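Local coordinates for putative N-acetylmuramoyl-L-alanine amidase,autolysin cwp6 (Peptoclostridium difficile, PDB 5J72), which probably hydrolyses the bond between N-acetylmuramic acid and L-alanine in peptidoglycan as a zinc-dependent autolysin held at the cell wall by CWB2 modules, at residues A[523-528]-A[631-636]; A[452-457]-A[490-495]; A[3-8]-A[73-78]; A[20-25]-A[33-38]; A[247-252]-A[286-291]. All blocks are in the same frame, centred on the assembly; numbering follows the deposited sequence.

Contact 1. Residues A[523-528]-A[631-636]; sequences PDLFTS and IGIEDT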
# COMPACT_ATOMS: atom_id res chain seq x y z
N PRO A 523 29.59 -4.04 7.54
CA PRO A 523 29.35 -3.76 6.12
C PRO A 523 30.55 -3.60 5.26
O PRO A 523 31.66 -3.38 5.73
CB PRO A 523 28.60 -2.41 6.15
CG PRO A 523 29.27 -1.71 7.32
CD PRO A 523 29.30 -2.85 8.36
N ASP A 524 30.29 -3.64 3.94
CA ASP A 524 31.29 -3.35 2.97
C ASP A 524 31.56 -1.84 3.08
O ASP A 524 32.68 -1.37 2.87
CB ASP A 524 30.79 -3.70 1.54
CG ASP A 524 30.73 -5.22 1.34
OD1 ASP A 524 29.62 -5.77 1.25
OD2 ASP A 524 31.79 -5.83 1.31
N LEU A 525 30.51 -1.03 3.40
CA LEU A 525 30.71 0.44 3.52
C LEU A 525 29.61 1.03 4.38
O LEU A 525 28.46 0.60 4.26
CB LEU A 525 30.65 1.13 2.15
CG LEU A 525 30.83 2.66 2.20
CD1 LEU A 525 32.35 2.98 2.49
CD2 LEU A 525 30.47 3.36 0.88
N PHE A 526 29.96 1.98 5.24
CA PHE A 526 29.06 2.72 6.11
C PHE A 526 29.07 4.11 5.60
O PHE A 526 30.15 4.72 5.48
CB PHE A 526 29.58 2.65 7.56
CG PHE A 526 28.84 3.55 8.55
CD1 PHE A 526 29.09 4.91 8.59
CD2 PHE A 526 27.95 3.02 9.46
CE1 PHE A 526 28.43 5.73 9.54
CE2 PHE A 526 27.31 3.82 10.39
CZ PHE A 526 27.56 5.17 10.42
N THR A 527 27.88 4.68 5.28
CA THR A 527 27.83 6.03 4.78
C THR A 527 26.91 6.89 5.66
O THR A 527 25.72 6.62 5.73
CB THR A 527 27.29 6.04 3.36
OG1 THR A 527 28.14 5.20 2.55
CG2 THR A 527 27.31 7.39 2.71
N SER A 528 27.48 7.92 6.31
CA SER A 528 26.69 8.84 7.11
C SER A 528 26.31 9.98 6.22
O SER A 528 27.14 10.46 5.43
CB SER A 528 27.51 9.27 8.34
OG SER A 528 26.79 10.17 9.17
N ILE A 631 24.34 5.57 -6.17
CA ILE A 631 25.11 5.11 -7.38
C ILE A 631 26.62 5.13 -7.02
O ILE A 631 27.35 4.18 -7.33
CB ILE A 631 24.83 6.02 -8.60
CG1 ILE A 631 23.37 5.81 -9.12
CG2 ILE A 631 25.85 5.63 -9.79
CD1 ILE A 631 22.90 6.98 -10.02
N GLY A 632 27.07 6.21 -6.35
CA GLY A 632 28.48 6.29 -5.93
C GLY A 632 28.84 5.15 -5.02
O GLY A 632 29.93 4.61 -5.08
N ILE A 633 27.92 4.75 -4.10
CA ILE A 633 28.20 3.62 -3.22
C ILE A 633 28.30 2.30 -4.04
O ILE A 633 29.19 1.47 -3.78
CB ILE A 633 27.09 3.48 -2.12
CG1 ILE A 633 27.22 4.71 -1.15
CG2 ILE A 633 27.21 2.10 -1.35
CD1 ILE A 633 25.97 4.80 -0.14
N GLU A 634 27.35 2.10 -4.95
CA GLU A 634 27.34 0.89 -5.79
C GLU A 634 28.70 0.85 -6.60
O GLU A 634 29.30 -0.23 -6.71
CB GLU A 634 26.16 0.96 -6.74
CG GLU A 634 26.22 -0.13 -7.80
CD GLU A 634 25.12 0.04 -8.85
OE1 GLU A 634 24.86 1.17 -9.29
OE2 GLU A 634 24.52 -1.00 -9.20
N ASP A 635 29.13 1.98 -7.14
CA ASP A 635 30.42 2.07 -7.82
C ASP A 635 31.50 1.50 -6.98
O ASP A 635 32.39 0.79 -7.48
CB ASP A 635 30.86 3.51 -8.04
CG ASP A 635 30.07 4.25 -9.07
OD1 ASP A 635 29.44 3.59 -9.92
OD2 ASP A 635 30.08 5.50 -9.05
N THR A 636 31.45 1.80 -5.70
CA THR A 636 32.45 1.38 -4.77
C THR A 636 32.37 -0.05 -4.32
O THR A 636 33.42 -0.71 -4.32
CB THR A 636 32.36 2.31 -3.52
OG1 THR A 636 32.43 3.67 -3.95
CG2 THR A 636 33.49 2.07 -2.55

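Contact 2. Residues A[452-457]-A[490-495]; sequences KTVVID and EYLRSK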
# COMPACT_ATOMS: atom_id res chain seq x y z
N LYS A 452 26.53 -7.76 -1.43
CA LYS A 452 27.15 -6.65 -0.72
C LYS A 452 26.18 -6.05 0.33
O LYS A 452 24.96 -6.07 0.11
CB LYS A 452 27.57 -5.59 -1.75
CG LYS A 452 28.53 -6.16 -2.81
CD LYS A 452 29.82 -6.75 -2.16
CE LYS A 452 30.67 -7.50 -3.19
NZ LYS A 452 32.10 -7.53 -2.76
N THR A 453 26.72 -5.56 1.46
CA THR A 453 25.94 -4.94 2.52
C THR A 453 26.44 -3.52 2.82
O THR A 453 27.64 -3.31 2.96
CB THR A 453 26.03 -5.75 3.78
OG1 THR A 453 25.45 -7.02 3.50
CG2 THR A 453 25.29 -5.09 4.96
N VAL A 454 25.53 -2.56 2.90
CA VAL A 454 25.92 -1.16 3.17
C VAL A 454 25.07 -0.70 4.37
O VAL A 454 23.92 -1.10 4.49
CB VAL A 454 25.59 -0.28 1.94
CG1 VAL A 454 25.77 1.18 2.26
CG2 VAL A 454 26.49 -0.65 0.76
N VAL A 455 25.65 0.11 5.23
CA VAL A 455 24.90 0.70 6.32
C VAL A 455 24.76 2.15 5.91
O VAL A 455 25.73 2.81 5.54
CB VAL A 455 25.58 0.55 7.66
CG1 VAL A 455 24.90 1.44 8.73
CG2 VAL A 455 25.54 -0.92 8.12
N ILE A 456 23.49 2.66 5.92
CA ILE A 456 23.21 4.06 5.59
C ILE A 456 22.81 4.75 6.92
O ILE A 456 21.94 4.24 7.62
CB ILE A 456 22.04 4.13 4.58
CG1 ILE A 456 22.45 3.47 3.20
CG2 ILE A 456 21.62 5.56 4.36
CD1 ILE A 456 23.66 4.28 2.55
N ASP A 457 23.43 5.89 7.22
CA ASP A 457 23.15 6.59 8.48
C ASP A 457 22.71 8.04 8.27
O ASP A 457 23.52 8.93 8.01
CB ASP A 457 24.46 6.53 9.34
CG ASP A 457 24.39 7.37 10.61
OD1 ASP A 457 23.38 7.25 11.33
OD2 ASP A 457 25.35 8.17 10.87
N GLU A 490 16.78 3.05 -1.24
CA GLU A 490 15.88 2.54 -2.28
C GLU A 490 16.73 2.19 -3.57
O GLU A 490 16.55 1.14 -4.16
CB GLU A 490 14.89 3.63 -2.66
CG GLU A 490 13.78 3.02 -3.48
CD GLU A 490 12.75 2.32 -2.54
OE1 GLU A 490 13.10 1.90 -1.42
OE2 GLU A 490 11.59 2.22 -2.94
N TYR A 491 17.67 3.08 -3.94
CA TYR A 491 18.50 2.79 -5.13
C TYR A 491 19.33 1.58 -4.89
O TYR A 491 19.36 0.66 -5.73
CB TYR A 491 19.39 3.98 -5.46
CG TYR A 491 20.28 3.62 -6.64
CD1 TYR A 491 19.81 3.70 -7.94
CD2 TYR A 491 21.56 3.10 -6.43
CE1 TYR A 491 20.59 3.26 -9.01
CE2 TYR A 491 22.36 2.67 -7.50
CZ TYR A 491 21.86 2.75 -8.79
OH TYR A 491 22.64 2.31 -9.83
N LEU A 492 20.01 1.49 -3.73
CA LEU A 492 20.86 0.32 -3.49
C LEU A 492 20.08 -0.99 -3.50
O LEU A 492 20.55 -2.01 -4.04
CB LEU A 492 21.58 0.47 -2.13
CG LEU A 492 22.64 1.62 -2.18
CD1 LEU A 492 23.19 1.92 -0.77
CD2 LEU A 492 23.83 1.13 -3.08
N ARG A 493 18.89 -0.98 -2.88
CA ARG A 493 18.12 -2.22 -2.85
C ARG A 493 17.66 -2.62 -4.24
O ARG A 493 17.59 -3.81 -4.51
CB ARG A 493 16.86 -2.07 -1.95
CG ARG A 493 17.26 -1.91 -0.52
CD ARG A 493 16.04 -2.06 0.41
NE ARG A 493 16.54 -2.09 1.79
CZ ARG A 493 15.79 -1.80 2.85
NH1 ARG A 493 14.50 -1.48 2.70
NH2 ARG A 493 16.31 -1.85 4.07
N SER A 494 17.32 -1.66 -5.07
CA SER A 494 16.87 -1.97 -6.42
C SER A 494 18.02 -2.60 -7.26
O SER A 494 17.75 -3.19 -8.30
CB SER A 494 16.36 -0.71 -7.10
OG SER A 494 17.46 0.05 -7.58
N LYS A 495 19.29 -2.46 -6.81
CA LYS A 495 20.44 -3.07 -7.53
C LYS A 495 20.91 -4.31 -6.80
O LYS A 495 22.00 -4.80 -7.09
CB LYS A 495 21.58 -2.05 -7.65
CG LYS A 495 21.14 -0.81 -8.41
CD LYS A 495 20.50 -1.24 -9.72
CE LYS A 495 20.76 -0.22 -10.77
NZ LYS A 495 19.53 0.51 -11.12

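Contact 3. Residues A[3-8]-A[73-78]; sequences ININLQ and WELQSI. With CA (calcium ion), chain C.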
# COMPACT_ATOMS: atom_id res chain seq x y z
N ILE A 3 -32.16 -17.26 0.63
CA ILE A 3 -31.25 -16.96 1.72
C ILE A 3 -29.92 -16.57 1.16
O ILE A 3 -29.44 -17.23 0.22
CB ILE A 3 -31.13 -18.18 2.68
CG1 ILE A 3 -30.16 -17.85 3.81
CG2 ILE A 3 -30.68 -19.42 1.89
CD1 ILE A 3 -30.30 -18.81 5.00
N ASN A 4 -29.32 -15.51 1.67
CA ASN A 4 -28.01 -15.12 1.16
C ASN A 4 -27.13 -14.93 2.41
O ASN A 4 -27.57 -14.25 3.34
CB ASN A 4 -28.07 -13.77 0.39
CG ASN A 4 -26.63 -13.43 -0.11
OD1 ASN A 4 -25.86 -12.70 0.59
ND2 ASN A 4 -26.16 -13.96 -1.24
N ILE A 5 -25.96 -15.51 2.45
CA ILE A 5 -25.10 -15.32 3.63
C ILE A 5 -23.82 -14.56 3.16
O ILE A 5 -23.06 -15.10 2.35
CB ILE A 5 -24.71 -16.72 4.17
CG1 ILE A 5 -25.96 -17.45 4.70
CG2 ILE A 5 -23.70 -16.58 5.30
CD1 ILE A 5 -25.61 -18.96 5.08
N ASN A 6 -23.55 -13.43 3.71
CA ASN A 6 -22.38 -12.65 3.27
C ASN A 6 -21.36 -12.55 4.41
O ASN A 6 -21.63 -11.83 5.39
CB ASN A 6 -22.84 -11.25 2.91
CG ASN A 6 -21.65 -10.42 2.36
OD1 ASN A 6 -20.70 -10.96 1.75
ND2 ASN A 6 -21.66 -9.12 2.46
N LEU A 7 -20.24 -13.27 4.29
CA LEU A 7 -19.20 -13.27 5.32
C LEU A 7 -18.07 -12.33 4.85
O LEU A 7 -17.68 -12.38 3.68
CB LEU A 7 -18.61 -14.68 5.52
CG LEU A 7 -19.67 -15.72 5.99
CD1 LEU A 7 -18.91 -17.08 6.26
CD2 LEU A 7 -20.44 -15.20 7.23
N GLN A 8 -17.58 -11.51 5.75
CA GLN A 8 -16.51 -10.55 5.31
C GLN A 8 -15.16 -11.22 4.99
O GLN A 8 -14.52 -10.90 3.96
CB GLN A 8 -16.34 -9.51 6.39
CG GLN A 8 -15.17 -8.51 6.08
CD GLN A 8 -15.00 -7.54 7.23
OE1 GLN A 8 -15.27 -7.89 8.38
NE2 GLN A 8 -14.49 -6.30 6.94
N TRP A 73 -13.61 -23.65 9.90
CA TRP A 73 -14.90 -23.52 10.53
C TRP A 73 -15.96 -23.80 9.48
O TRP A 73 -15.96 -23.13 8.44
CB TRP A 73 -15.07 -22.08 11.05
CG TRP A 73 -14.17 -21.78 12.15
CD1 TRP A 73 -13.04 -21.00 12.12
CD2 TRP A 73 -14.25 -22.31 13.49
NE1 TRP A 73 -12.40 -21.05 13.35
CE2 TRP A 73 -13.13 -21.84 14.21
CE3 TRP A 73 -15.19 -23.13 14.16
CZ2 TRP A 73 -12.91 -22.17 15.56
CZ3 TRP A 73 -14.98 -23.45 15.51
CH2 TRP A 73 -13.85 -22.98 16.19
N GLU A 74 -16.86 -24.75 9.74
CA GLU A 74 -17.90 -25.14 8.75
C GLU A 74 -19.25 -24.81 9.31
O GLU A 74 -19.55 -25.13 10.46
CB GLU A 74 -17.81 -26.67 8.51
CG GLU A 74 -16.45 -26.99 7.88
CD GLU A 74 -16.28 -28.47 7.46
OE1 GLU A 74 -17.25 -29.16 7.31
OE2 GLU A 74 -15.14 -28.90 7.31
N LEU A 75 -20.07 -24.16 8.51
CA LEU A 75 -21.40 -23.75 9.00
C LEU A 75 -22.31 -24.98 9.18
O LEU A 75 -22.42 -25.80 8.27
CB LEU A 75 -22.06 -22.83 7.90
CG LEU A 75 -23.49 -22.36 8.28
CD1 LEU A 75 -23.58 -21.51 9.53
CD2 LEU A 75 -24.04 -21.57 7.03
N GLN A 76 -22.94 -25.13 10.36
CA GLN A 76 -23.84 -26.29 10.64
C GLN A 76 -25.31 -25.94 10.60
O GLN A 76 -26.11 -26.77 10.16
CB GLN A 76 -23.58 -26.79 12.04
CG GLN A 76 -22.06 -27.02 12.28
CD GLN A 76 -21.58 -28.15 11.46
OE1 GLN A 76 -22.06 -29.27 11.60
NE2 GLN A 76 -20.60 -27.94 10.61
N SER A 77 -25.68 -24.77 11.03
CA SER A 77 -27.09 -24.48 11.14
C SER A 77 -27.36 -23.04 11.44
O SER A 77 -26.47 -22.27 11.83
CB SER A 77 -27.69 -25.32 12.30
OG SER A 77 -27.11 -24.94 13.54
N ILE A 78 -28.63 -22.65 11.26
CA ILE A 78 -29.06 -21.31 11.64
C ILE A 78 -30.28 -21.47 12.51
O ILE A 78 -31.22 -22.17 12.11
CB ILE A 78 -29.45 -20.48 10.37
CG1 ILE A 78 -28.20 -20.24 9.53
CG2 ILE A 78 -30.08 -19.15 10.84
CD1 ILE A 78 -28.50 -19.49 8.17
CA CA C . -20.77 -11.78 -0.77
O HOH W 1 -22.69 -13.07 -0.12
O HOH W 2 -19.16 -13.37 -0.25
O HOH W 3 -21.26 -12.75 -2.56
O HOH W 4 -18.91 -10.52 -1.25

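Contact 4. Residues A[20-25]-A[33-38]; sequences ASVKFK and ITLNFM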
# COMPACT_ATOMS: atom_id res chain seq x y z
N ALA A 20 -20.80 -10.26 9.41
CA ALA A 20 -21.67 -11.23 8.71
C ALA A 20 -23.04 -10.62 8.51
O ALA A 20 -23.58 -9.94 9.40
CB ALA A 20 -21.84 -12.50 9.54
N SER A 21 -23.60 -10.89 7.37
CA SER A 21 -24.92 -10.40 7.05
C SER A 21 -25.71 -11.55 6.39
O SER A 21 -25.22 -12.14 5.40
CB SER A 21 -24.76 -9.21 6.09
OG SER A 21 -25.99 -8.85 5.50
N VAL A 22 -26.89 -11.89 6.93
CA VAL A 22 -27.76 -12.89 6.36
C VAL A 22 -29.12 -12.25 5.97
O VAL A 22 -29.76 -11.58 6.78
CB VAL A 22 -27.99 -14.04 7.34
CG1 VAL A 22 -28.95 -15.05 6.75
CG2 VAL A 22 -26.64 -14.72 7.64
N LYS A 23 -29.55 -12.49 4.73
CA LYS A 23 -30.81 -11.90 4.26
C LYS A 23 -31.74 -13.00 3.87
O LYS A 23 -31.30 -13.89 3.11
CB LYS A 23 -30.49 -11.00 3.04
CG LYS A 23 -31.72 -10.16 2.60
CD LYS A 23 -31.25 -9.02 1.64
CE LYS A 23 -31.70 -7.66 2.11
NZ LYS A 23 -33.17 -7.62 2.29
N PHE A 24 -32.97 -13.01 4.37
CA PHE A 24 -33.95 -14.03 4.00
C PHE A 24 -35.05 -13.39 3.12
O PHE A 24 -35.46 -12.28 3.44
CB PHE A 24 -34.73 -14.61 5.21
CG PHE A 24 -33.91 -15.57 6.03
CD1 PHE A 24 -32.94 -15.10 6.91
CD2 PHE A 24 -34.13 -16.94 5.96
CE1 PHE A 24 -32.22 -15.99 7.71
CE2 PHE A 24 -33.40 -17.84 6.77
CZ PHE A 24 -32.45 -17.35 7.64
N LYS A 25 -35.51 -14.09 2.11
CA LYS A 25 -36.62 -13.58 1.30
C LYS A 25 -37.87 -13.52 2.22
O LYS A 25 -38.63 -12.55 2.22
CB LYS A 25 -36.89 -14.53 0.13
CG LYS A 25 -38.20 -14.11 -0.61
CD LYS A 25 -37.90 -13.36 -1.87
CE LYS A 25 -39.19 -12.99 -2.56
N ILE A 33 -30.94 -14.08 14.66
CA ILE A 33 -30.68 -15.49 14.28
C ILE A 33 -29.30 -15.82 14.83
O ILE A 33 -28.50 -14.92 15.08
CB ILE A 33 -30.68 -15.75 12.78
CG1 ILE A 33 -29.55 -14.91 12.10
CG2 ILE A 33 -32.10 -15.38 12.19
CD1 ILE A 33 -29.55 -15.19 10.58
N THR A 34 -29.02 -17.11 15.01
CA THR A 34 -27.74 -17.56 15.50
C THR A 34 -27.15 -18.55 14.52
O THR A 34 -27.80 -19.52 14.15
CB THR A 34 -27.90 -18.23 16.86
OG1 THR A 34 -28.44 -17.27 17.74
CG2 THR A 34 -26.54 -18.67 17.45
N LEU A 35 -25.93 -18.28 14.08
CA LEU A 35 -25.23 -19.18 13.14
C LEU A 35 -24.37 -20.07 14.00
O LEU A 35 -23.69 -19.53 14.94
CB LEU A 35 -24.34 -18.33 12.25
CG LEU A 35 -25.07 -17.84 10.95
CD1 LEU A 35 -26.30 -16.96 11.30
CD2 LEU A 35 -24.01 -17.08 10.10
N ASN A 36 -24.37 -21.38 13.73
CA ASN A 36 -23.52 -22.28 14.49
C ASN A 36 -22.52 -22.87 13.51
O ASN A 36 -22.89 -23.33 12.44
CB ASN A 36 -24.36 -23.39 15.17
CG ASN A 36 -23.47 -24.35 15.89
OD1 ASN A 36 -22.96 -25.31 15.25
ND2 ASN A 36 -23.13 -24.12 17.20
N PHE A 37 -21.22 -22.82 13.88
CA PHE A 37 -20.18 -23.43 13.04
C PHE A 37 -19.46 -24.47 13.88
O PHE A 37 -19.52 -24.40 15.11
CB PHE A 37 -19.09 -22.36 12.71
CG PHE A 37 -19.64 -21.11 12.04
CD1 PHE A 37 -20.06 -20.03 12.79
CD2 PHE A 37 -19.73 -21.03 10.68
CE1 PHE A 37 -20.54 -18.87 12.18
CE2 PHE A 37 -20.22 -19.86 10.05
CZ PHE A 37 -20.62 -18.80 10.82
N MET A 38 -18.72 -25.41 13.23
CA MET A 38 -17.91 -26.33 14.01
C MET A 38 -16.60 -26.50 13.32
O MET A 38 -16.55 -26.48 12.08
CB MET A 38 -18.50 -27.79 14.07
CG MET A 38 -19.83 -27.86 14.84
SD MET A 38 -19.64 -27.83 16.67
CE MET A 38 -18.94 -29.51 16.99

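Contact 5. Residues A[247-252]-A[286-291]; sequences LIAKEI and PIILAN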
# COMPACT_ATOMS: atom_id res chain seq x y z
N LEU A 247 -18.68 9.86 -14.24
CA LEU A 247 -19.86 8.97 -14.44
C LEU A 247 -19.91 7.87 -13.36
O LEU A 247 -20.98 7.48 -12.91
CB LEU A 247 -19.75 8.36 -15.84
CG LEU A 247 -19.98 9.45 -16.97
CD1 LEU A 247 -19.54 8.85 -18.33
CD2 LEU A 247 -21.47 9.89 -16.91
N ILE A 248 -18.73 7.40 -12.92
CA ILE A 248 -18.70 6.40 -11.83
C ILE A 248 -19.20 7.04 -10.55
O ILE A 248 -19.99 6.46 -9.80
CB ILE A 248 -17.26 5.92 -11.69
CG1 ILE A 248 -16.92 5.00 -12.91
CG2 ILE A 248 -17.08 5.21 -10.33
CD1 ILE A 248 -15.44 4.60 -12.97
N ALA A 249 -18.77 8.28 -10.31
CA ALA A 249 -19.23 8.97 -9.10
C ALA A 249 -20.78 9.13 -9.13
O ALA A 249 -21.43 9.00 -8.09
CB ALA A 249 -18.53 10.34 -8.96
N LYS A 250 -21.35 9.47 -10.31
CA LYS A 250 -22.82 9.61 -10.36
C LYS A 250 -23.50 8.26 -10.14
O LYS A 250 -24.60 8.18 -9.56
CB LYS A 250 -23.24 10.15 -11.76
CG LYS A 250 -22.79 11.62 -11.94
CD LYS A 250 -23.10 12.07 -13.42
CE LYS A 250 -22.70 13.51 -13.66
NZ LYS A 250 -23.27 14.02 -14.94
N GLU A 251 -22.84 7.18 -10.60
CA GLU A 251 -23.43 5.85 -10.38
C GLU A 251 -23.42 5.53 -8.87
O GLU A 251 -24.41 5.05 -8.32
CB GLU A 251 -22.67 4.82 -11.21
CG GLU A 251 -23.16 3.39 -10.88
CD GLU A 251 -24.47 2.96 -11.61
OE1 GLU A 251 -25.02 3.76 -12.41
OE2 GLU A 251 -24.92 1.78 -11.39
N ILE A 252 -22.28 5.83 -8.17
CA ILE A 252 -22.27 5.56 -6.74
C ILE A 252 -23.39 6.37 -6.04
O ILE A 252 -24.05 5.87 -5.13
CB ILE A 252 -20.84 5.94 -6.17
CG1 ILE A 252 -19.77 4.95 -6.73
CG2 ILE A 252 -20.88 5.89 -4.62
CD1 ILE A 252 -18.27 5.43 -6.51
N PRO A 286 -16.16 8.17 -4.24
CA PRO A 286 -15.32 8.20 -5.44
C PRO A 286 -13.94 8.83 -5.50
O PRO A 286 -13.59 9.73 -4.76
CB PRO A 286 -16.22 8.90 -6.46
CG PRO A 286 -17.12 9.79 -5.64
CD PRO A 286 -17.16 9.26 -4.22
N ILE A 287 -13.19 8.30 -6.46
CA ILE A 287 -11.90 8.88 -6.85
C ILE A 287 -12.26 9.78 -8.05
O ILE A 287 -12.86 9.32 -9.04
CB ILE A 287 -10.88 7.81 -7.30
CG1 ILE A 287 -10.48 6.90 -6.09
CG2 ILE A 287 -9.63 8.52 -7.90
CD1 ILE A 287 -9.73 5.61 -6.64
N ILE A 288 -11.94 11.08 -7.93
CA ILE A 288 -12.28 12.03 -8.98
C ILE A 288 -10.99 12.35 -9.66
O ILE A 288 -10.02 12.76 -9.01
CB ILE A 288 -12.91 13.28 -8.33
CG1 ILE A 288 -14.33 12.96 -7.76
CG2 ILE A 288 -12.97 14.42 -9.40
CD1 ILE A 288 -15.41 12.64 -8.84
N LEU A 289 -10.93 12.14 -10.96
CA LEU A 289 -9.71 12.44 -11.67
C LEU A 289 -9.71 13.91 -12.21
O LEU A 289 -10.70 14.38 -12.76
CB LEU A 289 -9.51 11.44 -12.82
CG LEU A 289 -9.38 10.00 -12.32
CD1 LEU A 289 -9.12 9.06 -13.56
CD2 LEU A 289 -8.17 9.90 -11.32
N ALA A 290 -8.60 14.58 -12.06
CA ALA A 290 -8.50 16.00 -12.42
C ALA A 290 -7.28 16.33 -13.25
O ALA A 290 -6.42 15.49 -13.56
CB ALA A 290 -8.42 16.80 -11.12
N ASN A 291 -7.24 17.63 -13.67
CA ASN A 291 -6.07 18.19 -14.34
C ASN A 291 -5.22 18.81 -13.22
O ASN A 291 -5.68 18.91 -12.08
CB ASN A 291 -6.52 19.30 -15.36
CG ASN A 291 -7.28 18.68 -16.49
OD1 ASN A 291 -6.69 17.92 -17.23
ND2 ASN A 291 -8.58 18.84 -16.62

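Contact 1. Residues A[523-528]-A[631-636]
Leu525 swings CG anti to its own N (chi1 179°), while Ile633 extends CG1 and CD1 from the facing helix (chi1 -69°, chi2 170°), and the two side chains slant across each other. Leu525 CD2 lies in the fork of the isoleucine, 4.1 Å from Ile633 CG1 and equally near its CG2 branch. Two residues further along the strand, Thr527 meets the far end of the same side chain tip to tip. Its hydroxyl stands 3.5 Å from the methyl, Thr527 OG1 to Ile633 CD1, and Thr527 CB is 3.9 Å from that carbon. Thr527 OG1, buried here against hydrocarbon, has no polar partner in the model. One turn on, Thr636 OG1 donates to Gly632 O at 2.9 Å and has Asn561 as a second partner; Gly632 O also takes Thr636 N, from the opposite face of its carbonyl plane. Ile633 further touches Val454 and Ile456 of the adjacent strand and Ile562 of helix 554-569. A C-terminal helix laid on one face of the central sheet, beside the strand that leads to zinc ligand His530, belongs to the alpha/beta fold of the Amidase_3 catalytic domain.

Contact 2. Residues A[452-457]-A[490-495]
Leu492 meets Val454 and Ile456 with a single methyl, and the close packing is concentrated there. Leu492 CD1 sits 4.0 Å from Val454 CG1, the two side chains crossing at about a right angle, and 4.1 Å from Ile456 CD1, which it meets tip to tip. The leucine, extended with chi2 171°, brings this methyl to the two strand residues that share one face of the sheet. Ile633 packs on Val454 and Ile456, and Val499 on Leu492 and Ile456. The looser side lies at Ser494 and Lys495: Lys495 is exposed, and Ser494 is partly so. There Ser494 OG turns back to donate to Tyr491 O at 2.7 Å, a bond within 490-495. Tyr491 OH bonds to Glu634 of helix 619-637. No polar bond joins 452-457 to 490-495, and the interface is small. The strand and helix are thus held here by dispersion and the burial of hydrocarbon, while the strand's hydrogen bonds go to its neighbours in the sheet.

Contact 3. Residues A[3-8]-A[73-78]
Ile5 and Leu75 touch methyl to methyl, with Ile5 CD1 3.6 Å from Leu75 CD2. Alongside, Ile3 reaches Ile78 in the same tip-to-tip manner, Ile3 CD1 to Ile78 CD1 at 3.7 Å, and Ile78 CD1 is also 4.3 Å from Ile5 CD1. Ile3, with CG1 anti to its N (chi1 179°), reaches out extended to meet Ile78; all four residues are buried. Behind Leu75 and Ile78 stands a classic beta bulge, in which Gln76 and Ser77 both face Asn36; the extra residue lets two side chains three positions apart point into the same core. Gln76 NE2 donates to Glu74 O at 3.0 Å, almost straight (174°), arriving from above the carbonyl plane. On the reverse of strand 3-7, Asn6 OD1 binds a calcium ion at 2.6 Å, with four waters; one of these waters donates to Ile5 O at 3.2 Å. Asp154 is also a ligand of this site in a structure of this protein. The axes of 3-7 and 73-78 pass 11.9 Å apart at 127°, too far for backbone pairing: strand 3-7 is bonded instead to strand 16-24, strand 72-82 to strand 30-39, and the isoleucines and leucine fill the space between these layers, next to Val22, Phe24 and Tyr104.

Contact 4. Residues A[20-25]-A[33-38]
In the curled, largely antiparallel beta structure of the N-terminal domain, Val22 meets Ile33 and Leu35, and Phe24 meets Ile33, across the hydrophobic interior. Strands 20-24 and 33-38 are not hydrogen-bonded neighbours; their axes approach to 9.9 Å at an angle of 118°, so the contact is made by side chains that bridge between two walls. Ile33 is the central piece. Its CG1 stands between the backbone N and the carbonyl carbon (chi1 62°), a crowded arrangement, and from there the chain runs out straight to CD1. That methyl nestles against Val22: Ile33 CD1 is 3.8 Å from Val22 CB and 3.9 Å from Val22 CG1. Leu35 adds a looser touch further along, with Leu35 CD1 4.3 Å from Val22 CG2. Alternation along both strands sends these residues inward, whereas Lys23 starts away from 33-38, and its NZ forms a salt bridge with Asp55; Thr34 bonds through its hydroxyl to Asn81 and Thr47. Strands 42-51 and 56-63 line the same interior: Leu48 touches both Val22 and Leu35, and Tyr57 packs on Ile33. Strand 3-7 adds Ile5 against Val22 and Ile3 against Phe24. The aromatic ring is approached at its rim and not over a face: Ile33 CD1 lies near the plane of the Phe24 ring, 4.0 Å from Phe24 CE1.

Contact 5. Residues A[247-252]-A[286-291]
The nearly flat, puckered ring of Pro286 is met by residues of helix 241-253 in two ways. Ile252 lays its terminal methyl over one face, with Ile252 CD1 4.0 Å from Pro286 CB, the chain reaching there fully extended (chi2 166°). Ala249 comes nearer the rim, against the CB-CG side of the ring: Ala249 CB is 3.6 Å from Pro286 CG and 3.7 Å from Pro286 CB. The small alanine lets helix and loop come close, and Ala249 CA and Pro286 CA are only 5.4 Å apart. The same methyl is met by Ile288, whose CB does not aim at the helix but whose bent tail brings Ile288 CD1 to 3.9 Å from Ala249 CB. Trp302 of helix 297-306 also packs on Ala249, and Val258 on the proline. Strand 287-290 lies at the edge of the four-stranded parallel sheet of this CWB2 repeat, and the proline leads into it. A separate polar tie, Ser245 OG to Leu289 N, links the same helix and strand. As for 247-252 and 286-291 themselves, no hydrogen bond or salt bridge joins them; shape and buried hydrocarbon hold them, so the fit depends on how closely the alanine methyl and proline ring nest.

How the contacts relate
The contacts fall into three groups along the chain. Contacts 1 and 2 share the amidase sheet: strands 453-458 and 525-532 are neighbours, the centres are 8 Å apart, and Thr527 O and Asp457 N probably bond at 2.8 Å. The zinc ion lies about 13 Å from the side chain of Thr527 and about 14 Å from that of Ile456. Contacts 3 and 4, centres 5 Å apart, build one core in the N-terminal domain, contact 4 nested in the loop closed by contact 3. Asn6 of contact 3 binds the calcium ion, about 11 Å from the side chain of Val22 in contact 4. Contact 5 lies in a CWB2 repeat; the nearest atoms of contacts 2 and 5 are about 22 Å apart.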